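Local coordinates for DNA repair protein PprA (Deinococcus deserti, PDB 6MC8) that binds DNA and takes part in the repair of radiation-induced DNA damage and in genome segregation, forming filaments, at residues W140-E145 / D167-W172. The protein carries 2 engineered substitutions. Numbering follows the deposited sequence.
Sequences WGILPE and DFETHW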
ATOM      1  N   TRP A 140       2.527  17.035   7.426  1.00 32.04           N
ATOM      2  CA  TRP A 140       1.789  15.782   7.429  1.00 32.96           C
ATOM      3  C   TRP A 140       1.967  15.050   6.109  1.00 31.01           C
ATOM      4  O   TRP A 140       2.065  15.665   5.044  1.00 29.75           O
ATOM      5  CB  TRP A 140       0.289  15.996   7.650  1.00 35.69           C
ATOM      6  CG  TRP A 140      -0.155  16.597   8.946  1.00 37.56           C
ATOM      7  CD1 TRP A 140      -0.795  17.783   9.112  1.00 31.92           C
ATOM      8  CD2 TRP A 140       0.038  16.060  10.257  1.00 31.68           C
ATOM      9  NE1 TRP A 140      -1.051  18.004  10.436  1.00 31.02           N
ATOM     10  CE2 TRP A 140      -0.543  16.963  11.163  1.00 32.94           C
ATOM     11  CE3 TRP A 140       0.634  14.901  10.753  1.00 29.80           C
ATOM     12  CZ2 TRP A 140      -0.537  16.749  12.536  1.00 33.41           C
ATOM     13  CZ3 TRP A 140       0.635  14.689  12.112  1.00 34.57           C
ATOM     14  CH2 TRP A 140       0.055  15.607  12.989  1.00 32.51           C
ATOM     15  N   GLY A 141       2.011  13.727   6.187  1.00 26.29           N
ATOM     16  CA  GLY A 141       1.833  12.919   5.009  1.00 24.54           C
ATOM     17  C   GLY A 141       0.364  12.760   4.667  1.00 25.59           C
ATOM     18  O   GLY A 141      -0.506  12.754   5.530  1.00 25.10           O
ATOM     19  N   ILE A 142       0.095  12.642   3.370  1.00 26.41           N
ATOM     20  CA  ILE A 142      -1.270  12.450   2.898  1.00 27.12           C
ATOM     21  C   ILE A 142      -1.734  11.031   3.192  1.00 28.07           C
ATOM     22  O   ILE A 142      -2.838  10.806   3.701  1.00 28.97           O
ATOM     23  CB  ILE A 142      -1.350  12.775   1.399  1.00 23.94           C
ATOM     24  CG1 ILE A 142      -0.905  14.212   1.173  1.00 25.59           C
ATOM     25  CG2 ILE A 142      -2.749  12.547   0.874  1.00 17.18           C
ATOM     26  CD1 ILE A 142      -0.660  14.542  -0.239  1.00 25.41           C
ATOM     27  N   LEU A 143      -0.891  10.059   2.887  1.00 30.05           N
ATOM     28  CA  LEU A 143      -1.130   8.668   3.218  1.00 30.88           C
ATOM     29  C   LEU A 143      -0.940   8.461   4.719  1.00 33.97           C
ATOM     30  O   LEU A 143      -0.498   9.365   5.430  1.00 31.11           O
ATOM     31  CB  LEU A 143      -0.183   7.796   2.396  1.00 21.94           C
ATOM     32  CG  LEU A 143      -0.365   7.807   0.884  1.00 22.87           C
ATOM     33  CD1 LEU A 143       0.652   6.894   0.256  1.00 21.74           C
ATOM     34  CD2 LEU A 143      -1.765   7.396   0.509  1.00 22.52           C
ATOM     35  N   PRO A 144      -1.285   7.284   5.251  1.00 37.87           N
ATOM     36  CA  PRO A 144      -0.854   6.952   6.612  1.00 28.09           C
ATOM     37  C   PRO A 144       0.661   6.888   6.737  1.00 33.36           C
ATOM     38  O   PRO A 144       1.393   6.839   5.745  1.00 33.92           O
ATOM     39  CB  PRO A 144      -1.493   5.586   6.860  1.00 35.12           C
ATOM     40  CG  PRO A 144      -2.706   5.613   6.039  1.00 32.95           C
ATOM     41  CD  PRO A 144      -2.353   6.366   4.803  1.00 30.14           C
ATOM     42  N   GLU A 145       1.114   6.898   7.993  1.00 34.21           N
ATOM     43  CA  GLU A 145       2.520   7.114   8.322  1.00 39.28           C
ATOM     44  C   GLU A 145       3.397   6.005   7.771  1.00 32.26           C
ATOM     45  O   GLU A 145       3.273   4.842   8.158  1.00 34.35           O
ATOM     46  CB  GLU A 145       2.699   7.229   9.838  1.00 46.79           C
ATOM     47  CG  GLU A 145       4.110   7.623  10.254  1.00 44.89           C
ATOM     48  CD  GLU A 145       4.254   7.832  11.752  1.00 60.58           C
ATOM     49  OE1 GLU A 145       3.266   7.626  12.485  1.00 77.37           O
ATOM     50  OE2 GLU A 145       5.355   8.210  12.199  1.00 63.10           O
ATOM     51  N   ASP A 167       0.467   1.952  -3.578  1.00 23.03           N
ATOM     52  CA  ASP A 167       0.474   3.217  -2.848  1.00 27.87           C
ATOM     53  C   ASP A 167       1.885   3.719  -2.556  1.00 33.97           C
ATOM     54  O   ASP A 167       2.735   2.986  -2.054  1.00 38.37           O
ATOM     55  CB  ASP A 167      -0.270   3.087  -1.519  1.00 23.28           C
ATOM     56  CG  ASP A 167      -1.722   2.725  -1.691  1.00 31.65           C
ATOM     57  OD1 ASP A 167      -2.247   2.853  -2.810  1.00 29.06           O
ATOM     58  OD2 ASP A 167      -2.354   2.359  -0.682  1.00 33.57           O
ATOM     59  N   PHE A 168       2.137   4.971  -2.924  1.00 35.55           N
ATOM     60  CA  PHE A 168       3.401   5.634  -2.651  1.00 31.90           C
ATOM     61  C   PHE A 168       3.095   7.102  -2.401  1.00 27.34           C
ATOM     62  O   PHE A 168       1.993   7.567  -2.682  1.00 25.65           O
ATOM     63  CB  PHE A 168       4.407   5.466  -3.807  1.00 27.97           C
ATOM     64  CG  PHE A 168       4.067   6.255  -5.044  1.00 32.88           C
ATOM     65  CD1 PHE A 168       3.163   5.767  -5.968  1.00 29.97           C
ATOM     66  CD2 PHE A 168       4.689   7.469  -5.307  1.00 29.63           C
ATOM     67  CE1 PHE A 168       2.858   6.493  -7.104  1.00 29.36           C
ATOM     68  CE2 PHE A 168       4.380   8.191  -6.435  1.00 26.92           C
ATOM     69  CZ  PHE A 168       3.468   7.701  -7.336  1.00 27.92           C
ATOM     70  N   GLU A 169       4.057   7.822  -1.847  1.00 27.07           N
ATOM     71  CA  GLU A 169       3.808   9.263  -1.644  1.00 24.67           C
ATOM     72  C   GLU A 169       5.153   9.958  -1.678  1.00 23.61           C
ATOM     73  O   GLU A 169       6.061   9.482  -1.080  1.00 24.64           O
ATOM     74  CB  GLU A 169       3.207   9.550  -0.275  1.00 23.55           C
ATOM     75  CG  GLU A 169       3.020  11.011  -0.010  1.00 25.10           C
ATOM     76  CD  GLU A 169       2.381  11.305   1.313  1.00 22.98           C
ATOM     77  OE1 GLU A 169       2.040  10.344   2.029  1.00 26.15           O
ATOM     78  OE2 GLU A 169       2.219  12.498   1.637  1.00 28.08           O
ATOM     79  N   THR A 170       5.261  11.027  -2.427  1.00 26.39           N
ATOM     80  CA  THR A 170       6.527  11.789  -2.435  1.00 27.59           C
ATOM     81  C   THR A 170       6.458  12.940  -1.440  1.00 28.18           C
ATOM     82  O   THR A 170       5.384  13.360  -1.043  1.00 26.82           O
ATOM     83  CB  THR A 170       6.963  12.283  -3.810  1.00 22.69           C
ATOM     84  OG1 THR A 170       6.108  13.326  -4.224  1.00 28.06           O
ATOM     85  CG2 THR A 170       6.921  11.226  -4.872  1.00 26.77           C
ATOM     86  N   HIS A 171       7.638  13.375  -1.029  1.00 26.16           N
ATOM     87  CA  HIS A 171       7.871  14.574  -0.202  1.00 24.04           C
ATOM     88  C   HIS A 171       7.809  15.781  -1.131  1.00 28.84           C
ATOM     89  O   HIS A 171       7.840  15.648  -2.324  1.00 30.38           O
ATOM     90  CB  HIS A 171       9.259  14.549   0.451  1.00 31.88           C
ATOM     91  CG  HIS A 171       9.426  13.823   1.745  1.00 31.17           C
ATOM     92  ND1 HIS A 171       8.850  14.224   2.896  1.00 30.70           N
ATOM     93  CD2 HIS A 171      10.187  12.776   2.081  1.00 27.61           C
ATOM     94  CE1 HIS A 171       9.199  13.422   3.856  1.00 26.20           C
ATOM     95  NE2 HIS A 171       9.998  12.545   3.392  1.00 23.24           N
ATOM     96  N   TRP A 172       7.767  16.963  -0.570  1.00 30.59           N
ATOM     97  CA  TRP A 172       7.758  18.173  -1.377  1.00 25.22           C
ATOM     98  C   TRP A 172       9.051  18.292  -2.173  1.00 24.76           C
ATOM     99  O   TRP A 172      10.142  18.032  -1.665  1.00 32.71           O
ATOM    100  CB  TRP A 172       7.590  19.407  -0.495  1.00 25.65           C
ATOM    101  CG  TRP A 172       6.265  19.560   0.173  1.00 26.18           C
ATOM    102  CD1 TRP A 172       5.985  19.367   1.487  1.00 30.03           C
ATOM    103  CD2 TRP A 172       5.035  19.934  -0.447  1.00 22.42           C
ATOM    104  NE1 TRP A 172       4.662  19.611   1.731  1.00 25.58           N
ATOM    105  CE2 TRP A 172       4.054  19.957   0.556  1.00 24.53           C
ATOM    106  CE3 TRP A 172       4.669  20.251  -1.754  1.00 23.73           C
ATOM    107  CZ2 TRP A 172       2.735  20.294   0.295  1.00 22.41           C
ATOM    108  CZ3 TRP A 172       3.364  20.574  -2.011  1.00 25.68           C
ATOM    109  CH2 TRP A 172       2.409  20.594  -0.992  1.00 23.14           C
TER
HETATM  110  O   HOH W   1       2.539   9.474   4.231  1.00 24.61           O
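I142 and L143, in an irregular loop that runs from helix 119-127 toward helix 156-163, present successive backbone N-H groups to E169 at the start of strand 168-176, outermost of the chain's four-stranded antiparallel sheet. The backbones stay apart, L143 CA lying 7.0 Å from E169 CA, and the glutamate side chain spans the gap. E169 leaves its strand with CG anti to the backbone N (chi1 177°) and stays extended, bringing its carboxylate up to the loop. I142 N donates to E169 OE2 at 2.7 Å, nearly straight (171°) and on the syn side of that oxygen. L143 N donates to E169 OE1 at 3.1 Å, from above the carboxylate plane and less straight. The two bonds engage both oxygens, a two-pronged grip that would resist rotation of the carboxylate. Within the two segments, carbon atoms flank the acid: G141 CA and I142 CB border OE2, while the side chain of L143 runs past that of E169 in the opposite direction, its CD1 reaching E169 CB at 3.7 Å and the strand backbone at F168 O. Beyond the pair, I142 rests on R182 and W184 of strand 179-186, the antiparallel neighbour of 168-176, and E169 pairs through its backbone with V149. R166 of the second subunit packs on L143 and E169 and hydrogen-bonds to P144 O, so the contact forms part of the dimer interface. Two peptide N-H donors, with R148 and that R166 alongside, would probably favour the ionised form of this buried carboxylate; the two bonds tie the loop to the strand.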